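Local coordinates for protein cytochrome P450 reductase (Amycolatopsis methanolica 239, PDB 5OGX) that transfers electrons from NADH, through FAD and a [2Fe-2S] cluster, to the cytochrome P450 partner GcoA for O-demethylation of lignin-derived aromatic compounds, at residues P221-A226 with L253-E258; R245-L250 with P278-G283; F284-F289 with V314-R319. All coordinates share one frame; numbering follows the deposited sequence.

Contact 1 of 3, residues P221-A226 with L253-E258; sequences PLVGIA and LGRFAE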
loop_
_atom_site.group_PDB
_atom_site.type_symbol
_atom_site.label_atom_id
_atom_site.label_comp_id
_atom_site.label_asym_id
_atom_site.label_seq_id
_atom_site.Cartn_x
_atom_site.Cartn_y
_atom_site.Cartn_z
ATOM N N PRO A 221 -0.493 -6.160 -3.071
ATOM C CA PRO A 221 0.395 -6.227 -1.901
ATOM C C PRO A 221 0.128 -7.457 -1.066
ATOM O O PRO A 221 1.021 -7.925 -0.350
ATOM C CB PRO A 221 0.065 -4.943 -1.122
ATOM C CG PRO A 221 -1.373 -4.686 -1.455
ATOM C CD PRO A 221 -1.483 -5.068 -2.929
ATOM N N LEU A 222 -1.084 -8.002 -1.150
ATOM C CA LEU A 222 -1.405 -9.187 -0.368
ATOM C C LEU A 222 -0.632 -10.402 -0.863
ATOM O O LEU A 222 -0.344 -11.315 -0.080
ATOM C CB LEU A 222 -2.904 -9.443 -0.424
ATOM C CG LEU A 222 -3.821 -8.278 -0.076
ATOM C CD1 LEU A 222 -5.254 -8.749 -0.244
ATOM C CD2 LEU A 222 -3.605 -7.756 1.351
ATOM N N VAL A 223 -0.277 -10.420 -2.146
ATOM C CA VAL A 223 0.561 -11.495 -2.667
ATOM C C VAL A 223 1.912 -11.487 -1.967
ATOM O O VAL A 223 2.403 -12.527 -1.507
ATOM C CB VAL A 223 0.710 -11.361 -4.192
ATOM C CG1 VAL A 223 1.684 -12.424 -4.712
ATOM C CG2 VAL A 223 -0.647 -11.456 -4.861
ATOM N N GLY A 224 2.521 -10.306 -1.838
ATOM C CA GLY A 224 3.817 -10.247 -1.178
ATOM C C GLY A 224 3.715 -10.518 0.314
ATOM O O GLY A 224 4.564 -11.208 0.895
ATOM N N ILE A 225 2.685 -9.972 0.956
ATOM C CA ILE A 225 2.516 -10.170 2.394
ATOM C C ILE A 225 2.251 -11.642 2.707
ATOM O O ILE A 225 2.834 -12.209 3.636
ATOM C CB ILE A 225 1.393 -9.264 2.932
ATOM C CG1 ILE A 225 1.844 -7.797 2.900
ATOM C CG2 ILE A 225 1.025 -9.670 4.363
ATOM C CD1 ILE A 225 0.691 -6.817 2.919
ATOM N N ALA A 226 1.339 -12.272 1.960
ATOM C CA ALA A 226 1.014 -13.675 2.219
ATOM C C ALA A 226 2.228 -14.576 2.020
ATOM O O ALA A 226 2.496 -15.464 2.840
ATOM C CB ALA A 226 -0.130 -14.129 1.310
ATOM N N LEU A 253 -4.349 -17.665 -11.011
ATOM C CA LEU A 253 -4.922 -18.783 -10.269
ATOM C C LEU A 253 -3.904 -19.908 -10.107
ATOM O O LEU A 253 -3.819 -20.525 -9.038
ATOM C CB LEU A 253 -6.193 -19.279 -10.961
ATOM C CG LEU A 253 -7.273 -18.194 -11.063
ATOM C CD1 LEU A 253 -8.504 -18.697 -11.802
ATOM C CD2 LEU A 253 -7.654 -17.680 -9.666
ATOM N N GLY A 254 -3.085 -20.148 -11.133
ATOM C CA GLY A 254 -2.077 -21.197 -11.027
ATOM C C GLY A 254 -1.042 -20.902 -9.957
ATOM O O GLY A 254 -0.594 -21.810 -9.246
ATOM N N ARG A 255 -0.659 -19.626 -9.819
ATOM C CA ARG A 255 0.309 -19.238 -8.794
ATOM C C ARG A 255 -0.245 -19.481 -7.398
ATOM O O ARG A 255 0.456 -20.010 -6.528
ATOM C CB ARG A 255 0.718 -17.764 -8.952
ATOM C CG ARG A 255 1.337 -17.200 -7.679
ATOM C CD ARG A 255 2.492 -16.219 -7.899
ATOM N NE ARG A 255 2.000 -14.967 -8.446
ATOM C CZ ARG A 255 2.613 -13.783 -8.377
ATOM N NH1 ARG A 255 3.786 -13.627 -7.774
ATOM N NH2 ARG A 255 2.039 -12.739 -8.949
ATOM N N PHE A 256 -1.507 -19.110 -7.159
ATOM C CA PHE A 256 -2.080 -19.338 -5.839
ATOM C C PHE A 256 -2.283 -20.820 -5.573
ATOM O O PHE A 256 -2.167 -21.257 -4.423
ATOM C CB PHE A 256 -3.389 -18.568 -5.698
ATOM C CG PHE A 256 -3.212 -17.088 -5.834
ATOM C CD1 PHE A 256 -2.402 -16.407 -4.951
ATOM C CD2 PHE A 256 -3.814 -16.395 -6.866
ATOM C CE1 PHE A 256 -2.208 -15.019 -5.085
ATOM C CE2 PHE A 256 -3.624 -15.037 -7.016
ATOM C CZ PHE A 256 -2.825 -14.344 -6.109
ATOM N N ALA A 257 -2.571 -21.605 -6.618
ATOM C CA ALA A 257 -2.714 -23.044 -6.435
ATOM C C ALA A 257 -1.396 -23.667 -5.997
ATOM O O ALA A 257 -1.378 -24.556 -5.139
ATOM C CB ALA A 257 -3.225 -23.693 -7.724
ATOM N N GLU A 258 -0.276 -23.186 -6.544
ATOM C CA GLU A 258 1.027 -23.699 -6.121
ATOM C C GLU A 258 1.318 -23.338 -4.670
ATOM O O GLU A 258 1.893 -24.146 -3.932
ATOM C CB GLU A 258 2.133 -23.164 -7.031
ATOM C CG GLU A 258 2.202 -23.866 -8.372
ATOM C CD GLU A 258 3.580 -23.787 -9.006
ATOM O OE1 GLU A 258 4.489 -23.193 -8.385
ATOM O OE2 GLU A 258 3.752 -24.324 -10.124
#
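Val223 holds CG1 anti to its own backbone N (chi1 175°), which leaves CG2 beside that N, and the two methyls of the fork reach different partners on segment 253-258. CG1 goes to Arg255, whose CG likewise stands anti to the backbone N (chi1 161°) before the chain bends at chi2 and chi3; the bends lay the guanidinium flat before the valine. Val223 CG1 rests over one face of that group, toward its rim, 3.9 Å from Arg255 NH1, a van der Waals contact over the face, while the acids named below engage NH2. The other methyl meets an aromatic edge: Val223 CG2 lies in the plane of the Phe256 ring, 3.8 Å from CZ and 3.9 Å from CE1 of Phe256. The valine and phenylalanine side chains cross at about a right angle, whereas valine and arginine approach from opposite directions. Since the nearest CA atoms, those of Val223 and Phe256, are 8.9 Å apart, long side chains from 253-258 span most of the gap. The charged end of Arg255 is engaged by acids beyond the two segments, with salt bridges from NH2 to Glu162 and Asp252, and its side chain comes within about 4 Å of that of His164, an FAD-binding residue. Helices 219-232 and 253-262 pack side by side on one face of the parallel sheet of the NAD-binding domain: Leu222 and Phe256 both lean on Leu240 of strand 238-244, the ring of Phe256 stacks with Phe268, and Ile225 turns to strand 210-215.

Contact 2 of 3, residues R245-L250 with P278-G283; sequences RGAADL and PAYRGG. Unlike the reference sequence in segment 278-283: Gly282 (reference Ser).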
loop_
_atom_site.group_PDB
_atom_site.type_symbol
_atom_site.label_atom_id
_atom_site.label_comp_id
_atom_site.label_asym_id
_atom_site.label_seq_id
_atom_site.Cartn_x
_atom_site.Cartn_y
_atom_site.Cartn_z
ATOM N N ARG A 245 -15.620 -8.525 -9.799
ATOM C CA ARG A 245 -16.964 -8.527 -10.363
ATOM C C ARG A 245 -17.325 -9.889 -10.949
ATOM O O ARG A 245 -18.457 -10.361 -10.784
ATOM C CB ARG A 245 -17.078 -7.435 -11.425
ATOM C CG ARG A 245 -17.322 -6.051 -10.846
ATOM C CD ARG A 245 -17.416 -4.999 -11.944
ATOM N NE ARG A 245 -16.227 -4.998 -12.795
ATOM C CZ ARG A 245 -16.230 -5.291 -14.092
ATOM N NH1 ARG A 245 -17.364 -5.611 -14.707
ATOM N NH2 ARG A 245 -15.096 -5.264 -14.778
ATOM N N GLY A 246 -16.393 -10.519 -11.663
ATOM C CA GLY A 246 -16.689 -11.770 -12.341
ATOM C C GLY A 246 -15.421 -12.557 -12.582
ATOM O O GLY A 246 -14.312 -12.078 -12.335
ATOM N N ALA A 247 -15.599 -13.781 -13.103
ATOM C CA ALA A 247 -14.452 -14.658 -13.308
ATOM C C ALA A 247 -13.448 -14.054 -14.278
ATOM O O ALA A 247 -12.243 -14.325 -14.175
ATOM C CB ALA A 247 -14.912 -16.030 -13.803
ATOM N N ALA A 248 -13.914 -13.210 -15.201
ATOM C CA ALA A 248 -13.014 -12.595 -16.167
ATOM C C ALA A 248 -11.982 -11.694 -15.508
ATOM O O ALA A 248 -10.955 -11.382 -16.129
ATOM C CB ALA A 248 -13.822 -11.801 -17.197
ATOM N N ASP A 249 -12.234 -11.264 -14.268
ATOM C CA ASP A 249 -11.324 -10.408 -13.516
ATOM C C ASP A 249 -10.247 -11.178 -12.761
ATOM O O ASP A 249 -9.343 -10.554 -12.192
ATOM C CB ASP A 249 -12.111 -9.567 -12.508
ATOM C CG ASP A 249 -13.169 -8.700 -13.160
ATOM O OD1 ASP A 249 -12.832 -7.964 -14.107
ATOM O OD2 ASP A 249 -14.333 -8.741 -12.708
ATOM N N LEU A 250 -10.329 -12.503 -12.709
ATOM C CA LEU A 250 -9.412 -13.269 -11.879
ATOM C C LEU A 250 -8.102 -13.491 -12.615
ATOM O O LEU A 250 -8.061 -13.535 -13.853
ATOM C CB LEU A 250 -10.030 -14.616 -11.479
ATOM C CG LEU A 250 -11.343 -14.569 -10.690
ATOM C CD1 LEU A 250 -11.996 -15.941 -10.651
ATOM C CD2 LEU A 250 -11.062 -14.038 -9.271
ATOM N N PRO A 278 -20.600 -20.895 -11.365
ATOM C CA PRO A 278 -20.781 -22.022 -10.436
ATOM C C PRO A 278 -19.503 -22.460 -9.761
ATOM O O PRO A 278 -19.564 -23.063 -8.685
ATOM C CB PRO A 278 -21.339 -23.139 -11.336
ATOM C CG PRO A 278 -21.856 -22.447 -12.541
ATOM C CD PRO A 278 -21.002 -21.237 -12.737
ATOM N N ALA A 279 -18.342 -22.172 -10.351
ATOM C CA ALA A 279 -17.080 -22.614 -9.774
ATOM C C ALA A 279 -16.668 -21.817 -8.548
ATOM O O ALA A 279 -15.761 -22.256 -7.836
ATOM C CB ALA A 279 -15.966 -22.532 -10.819
ATOM N N TYR A 280 -17.313 -20.682 -8.273
ATOM C CA TYR A 280 -16.754 -19.687 -7.363
ATOM C C TYR A 280 -17.798 -19.160 -6.389
ATOM O O TYR A 280 -18.983 -19.072 -6.715
ATOM C CB TYR A 280 -16.162 -18.510 -8.149
ATOM C CG TYR A 280 -15.000 -18.888 -9.033
ATOM C CD1 TYR A 280 -13.828 -19.391 -8.483
ATOM C CD2 TYR A 280 -15.079 -18.760 -10.415
ATOM C CE1 TYR A 280 -12.763 -19.750 -9.287
ATOM C CE2 TYR A 280 -14.022 -19.125 -11.232
ATOM C CZ TYR A 280 -12.867 -19.615 -10.659
ATOM O OH TYR A 280 -11.809 -19.979 -11.458
ATOM N N ARG A 281 -17.324 -18.757 -5.203
ATOM C CA ARG A 281 -18.166 -18.084 -4.221
ATOM C C ARG A 281 -18.746 -16.793 -4.792
ATOM O O ARG A 281 -18.084 -16.068 -5.536
ATOM C CB ARG A 281 -17.362 -17.759 -2.958
ATOM C CG ARG A 281 -16.603 -18.926 -2.344
ATOM C CD ARG A 281 -17.483 -19.734 -1.414
ATOM N NE ARG A 281 -17.965 -18.976 -0.263
ATOM C CZ ARG A 281 -17.304 -18.853 0.885
ATOM N NH1 ARG A 281 -16.119 -19.430 1.039
ATOM N NH2 ARG A 281 -17.830 -18.153 1.880
ATOM N N GLY A 282 -19.988 -16.493 -4.422
ATOM C CA GLY A 282 -20.630 -15.264 -4.831
ATOM C C GLY A 282 -20.654 -14.240 -3.710
ATOM O O GLY A 282 -20.484 -14.567 -2.539
ATOM N N GLY A 283 -20.866 -12.983 -4.092
ATOM C CA GLY A 283 -21.068 -11.938 -3.113
ATOM C C GLY A 283 -19.882 -11.016 -2.944
ATOM O O GLY A 283 -19.111 -10.781 -3.878
#
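Ala247 and Tyr280, whose CA atoms are 8.1 Å apart, mark the nearest approach of two irregular segments: 245-250 turns a corner at Arg245 and winds into a short 3-10 turn at 247-249, while 278-283 is a loop running into the weakly bonded strand 281-282. Within the turn, Asp249 N bonds to Gly246 O and Leu250 N to Ala247 O. The carboxylate of Asp249 ties back the start of the turn, its OD2 accepting a 2.9 Å hydrogen bond from Gly246 N on the anti side, 22° out of the carboxylate plane; Arg115 adds a salt bridge to the same oxygen. Across the gap, Leu250 and Tyr280 come from opposite directions in a CH-pi contact. Leu250 CD1 sits over one face of the phenol ring, 3.9 Å from the Tyr280 centroid and 18° off the ring normal. Ala279 CB covers part of the other face, so the ring is sandwiched between methyl groups. Ala247 CB adds an oblique touch, 4.1 Å from Tyr280 CE2. Both segments follow C-terminal ends of neighbouring parallel strands, 238-244 and 266-272, a setting characteristic of the Rossmann-like NAD-binding domain in ferredoxin reductase-type flavoproteins.

Contact 3 of 3, residues F284-F289 with V314-R319; sequences FPTDAF and VKAFKR
The rings of Phe289 and Phe317 meet obliquely, as neither a stack nor an edge-to-face pair: their planes stand at 73° and their centroids are 5.5 Å apart. The two side chains cross at about a right angle, and the closest carbons, Phe289 CD2 and Phe317 CE1, approach to 3.6 Å; Phe289 CE2 follows at 3.9 Å from the same Phe317 CE1. Phe289 reaches across because its CG is anti to the backbone N (chi1 166°), and Trp299 packs edge-to-face with it from outside the pair. Helices 285-292 and 307-319 run nearly parallel here, their local axes 10.3 Å apart and inclined by -15°. Such side-by-side helices over one face of a parallel sheet are a feature of the alternating beta-alpha architecture of the NAD-binding domain, and this pair covers strands 210-215, 300-305 and 327-331. Thr286 and Phe317 both touch Ile213 and Leu303, while Phe317 also rests on Ile327. One turn before Phe289, Thr286 turns its methyl, not its hydroxyl, to the opposing helix. Thr286 CG2 meets Ala316 CB methyl to methyl at 3.6 Å, and the small alanine is consistent with the closest approach of the backbones falling here, with 7.4 Å between Thr286 CA and Ala316 CA. The same Thr286 CG2 also comes obliquely to the Phe317 ring, 4.2 Å from CE1, where the threonine methyl adjoins the aromatic pair.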
loop_
_atom_site.group_PDB
_atom_site.type_symbol
_atom_site.label_atom_id
_atom_site.label_comp_id
_atom_site.label_asym_id
_atom_site.label_seq_id
_atom_site.Cartn_x
_atom_site.Cartn_y
_atom_site.Cartn_z
ATOM N N PHE A 284 -19.735 -10.482 -1.747
ATOM C CA PHE A 284 -18.662 -9.552 -1.496
ATOM C C PHE A 284 -17.636 -10.199 -0.563
ATOM O O PHE A 284 -17.988 -11.067 0.237
ATOM C CB PHE A 284 -19.247 -8.260 -0.913
ATOM C CG PHE A 284 -20.223 -7.579 -1.848
ATOM C CD1 PHE A 284 -19.771 -6.760 -2.863
ATOM C CD2 PHE A 284 -21.585 -7.793 -1.730
ATOM C CE1 PHE A 284 -20.652 -6.155 -3.729
ATOM C CE2 PHE A 284 -22.477 -7.182 -2.597
ATOM C CZ PHE A 284 -22.011 -6.366 -3.596
ATOM N N PRO A 285 -16.356 -9.846 -0.678
ATOM C CA PRO A 285 -15.313 -10.720 -0.099
ATOM C C PRO A 285 -15.272 -10.722 1.413
ATOM O O PRO A 285 -15.048 -11.779 2.024
ATOM C CB PRO A 285 -14.018 -10.164 -0.699
ATOM C CG PRO A 285 -14.345 -8.752 -1.079
ATOM C CD PRO A 285 -15.798 -8.712 -1.430
ATOM N N THR A 286 -15.455 -9.569 2.051
ATOM C CA THR A 286 -15.532 -9.589 3.503
ATOM C C THR A 286 -16.663 -10.489 3.986
ATOM O O THR A 286 -16.515 -11.194 4.991
ATOM C CB THR A 286 -15.679 -8.161 4.013
ATOM O OG1 THR A 286 -14.502 -7.447 3.607
ATOM C CG2 THR A 286 -15.777 -8.141 5.518
ATOM N N ASP A 287 -17.784 -10.515 3.260
ATOM C CA ASP A 287 -18.888 -11.402 3.626
ATOM C C ASP A 287 -18.467 -12.869 3.608
ATOM O O ASP A 287 -18.912 -13.658 4.448
ATOM C CB ASP A 287 -20.067 -11.197 2.673
ATOM C CG ASP A 287 -20.605 -9.779 2.693
ATOM O OD1 ASP A 287 -20.251 -9.008 3.611
ATOM O OD2 ASP A 287 -21.403 -9.439 1.793
ATOM N N ALA A 288 -17.635 -13.262 2.645
ATOM C CA ALA A 288 -17.233 -14.662 2.548
ATOM C C ALA A 288 -16.349 -15.073 3.719
ATOM O O ALA A 288 -16.457 -16.197 4.222
ATOM C CB ALA A 288 -16.517 -14.924 1.223
ATOM N N PHE A 289 -15.454 -14.186 4.163
ATOM C CA PHE A 289 -14.641 -14.518 5.326
ATOM C C PHE A 289 -15.509 -14.691 6.562
ATOM O O PHE A 289 -15.346 -15.654 7.317
ATOM C CB PHE A 289 -13.584 -13.442 5.578
ATOM C CG PHE A 289 -12.945 -13.536 6.937
ATOM C CD1 PHE A 289 -12.050 -14.554 7.225
ATOM C CD2 PHE A 289 -13.206 -12.575 7.914
ATOM C CE1 PHE A 289 -11.442 -14.644 8.449
ATOM C CE2 PHE A 289 -12.601 -12.657 9.164
ATOM C CZ PHE A 289 -11.716 -13.690 9.431
ATOM N N VAL A 314 -13.151 -3.127 7.525
ATOM C CA VAL A 314 -12.646 -2.941 8.885
ATOM C C VAL A 314 -13.786 -3.046 9.891
ATOM O O VAL A 314 -13.674 -3.709 10.932
ATOM C CB VAL A 314 -11.916 -1.589 9.013
ATOM C CG1 VAL A 314 -11.730 -1.228 10.479
ATOM C CG2 VAL A 314 -10.576 -1.640 8.299
ATOM N N LYS A 315 -14.902 -2.375 9.608
ATOM C CA LYS A 315 -15.999 -2.398 10.565
ATOM C C LYS A 315 -16.584 -3.800 10.696
ATOM O O LYS A 315 -16.957 -4.217 11.797
ATOM C CB LYS A 315 -17.068 -1.379 10.163
ATOM C CG LYS A 315 -16.592 0.043 10.435
ATOM C CD LYS A 315 -17.463 1.103 9.792
ATOM C CE LYS A 315 -16.705 2.426 9.732
ATOM N NZ LYS A 315 -17.542 3.563 9.255
ATOM N N ALA A 316 -16.663 -4.538 9.590
ATOM C CA ALA A 316 -17.175 -5.903 9.656
ATOM C C ALA A 316 -16.255 -6.799 10.475
ATOM O O ALA A 316 -16.733 -7.598 11.292
ATOM C CB ALA A 316 -17.357 -6.472 8.252
ATOM N N PHE A 317 -14.940 -6.700 10.252
ATOM C CA PHE A 317 -13.988 -7.426 11.094
ATOM C C PHE A 317 -14.229 -7.123 12.572
ATOM O O PHE A 317 -14.258 -8.025 13.416
ATOM C CB PHE A 317 -12.554 -7.043 10.727
ATOM C CG PHE A 317 -12.027 -7.649 9.449
ATOM C CD1 PHE A 317 -12.751 -8.574 8.723
ATOM C CD2 PHE A 317 -10.767 -7.276 8.997
ATOM C CE1 PHE A 317 -12.226 -9.124 7.557
ATOM C CE2 PHE A 317 -10.234 -7.830 7.848
ATOM C CZ PHE A 317 -10.969 -8.743 7.130
ATOM N N LYS A 318 -14.397 -5.841 12.908
ATOM C CA LYS A 318 -14.511 -5.478 14.320
ATOM C C LYS A 318 -15.808 -6.000 14.923
ATOM O O LYS A 318 -15.836 -6.401 16.091
ATOM C CB LYS A 318 -14.416 -3.960 14.489
ATOM C CG LYS A 318 -13.017 -3.409 14.344
ATOM C CD LYS A 318 -13.033 -1.872 14.359
ATOM C CE LYS A 318 -11.630 -1.297 14.188
ATOM N NZ LYS A 318 -11.587 0.173 14.495
ATOM N N ARG A 319 -16.887 -6.021 14.141
ATOM C CA ARG A 319 -18.158 -6.519 14.659
ATOM C C ARG A 319 -18.087 -8.004 14.984
ATOM O O ARG A 319 -18.843 -8.489 15.836
ATOM C CB ARG A 319 -19.278 -6.246 13.660
ATOM C CG ARG A 319 -19.567 -4.768 13.471
ATOM C CD ARG A 319 -20.812 -4.546 12.626
ATOM N NE ARG A 319 -21.038 -5.630 11.675
ATOM C CZ ARG A 319 -20.792 -5.545 10.373
ATOM N NH1 ARG A 319 -21.027 -6.586 9.595
ATOM N NH2 ARG A 319 -20.307 -4.420 9.855
#

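Overall arrangement
The six-stranded parallel sheet of the NAD-binding domain carries its two helix pairs on opposite faces. On shared strands 210-215 and 300-305, contact 1's helices, 219-232 and 253-262, rest on Met210, Leu212, Trp302 and Cys304; contact 3's, 285-292 and 307-319, use the alternate residues Val211, Ile213 and Leu303. The centres of contacts 1 and 3 lie about 21 Å apart. Contact 2, at the sheet edge formed by strand 281-282, touches both pairs: Leu253 CD1 packs 3.6 Å from Tyr280 OH, and Arg281 NH2 makes a weak hydrogen bond to Ala288 O. Along the chain, contacts 1 and 2 alternate their segments; contact 3 follows, remote from the FAD-binding residues that contact 1 approaches.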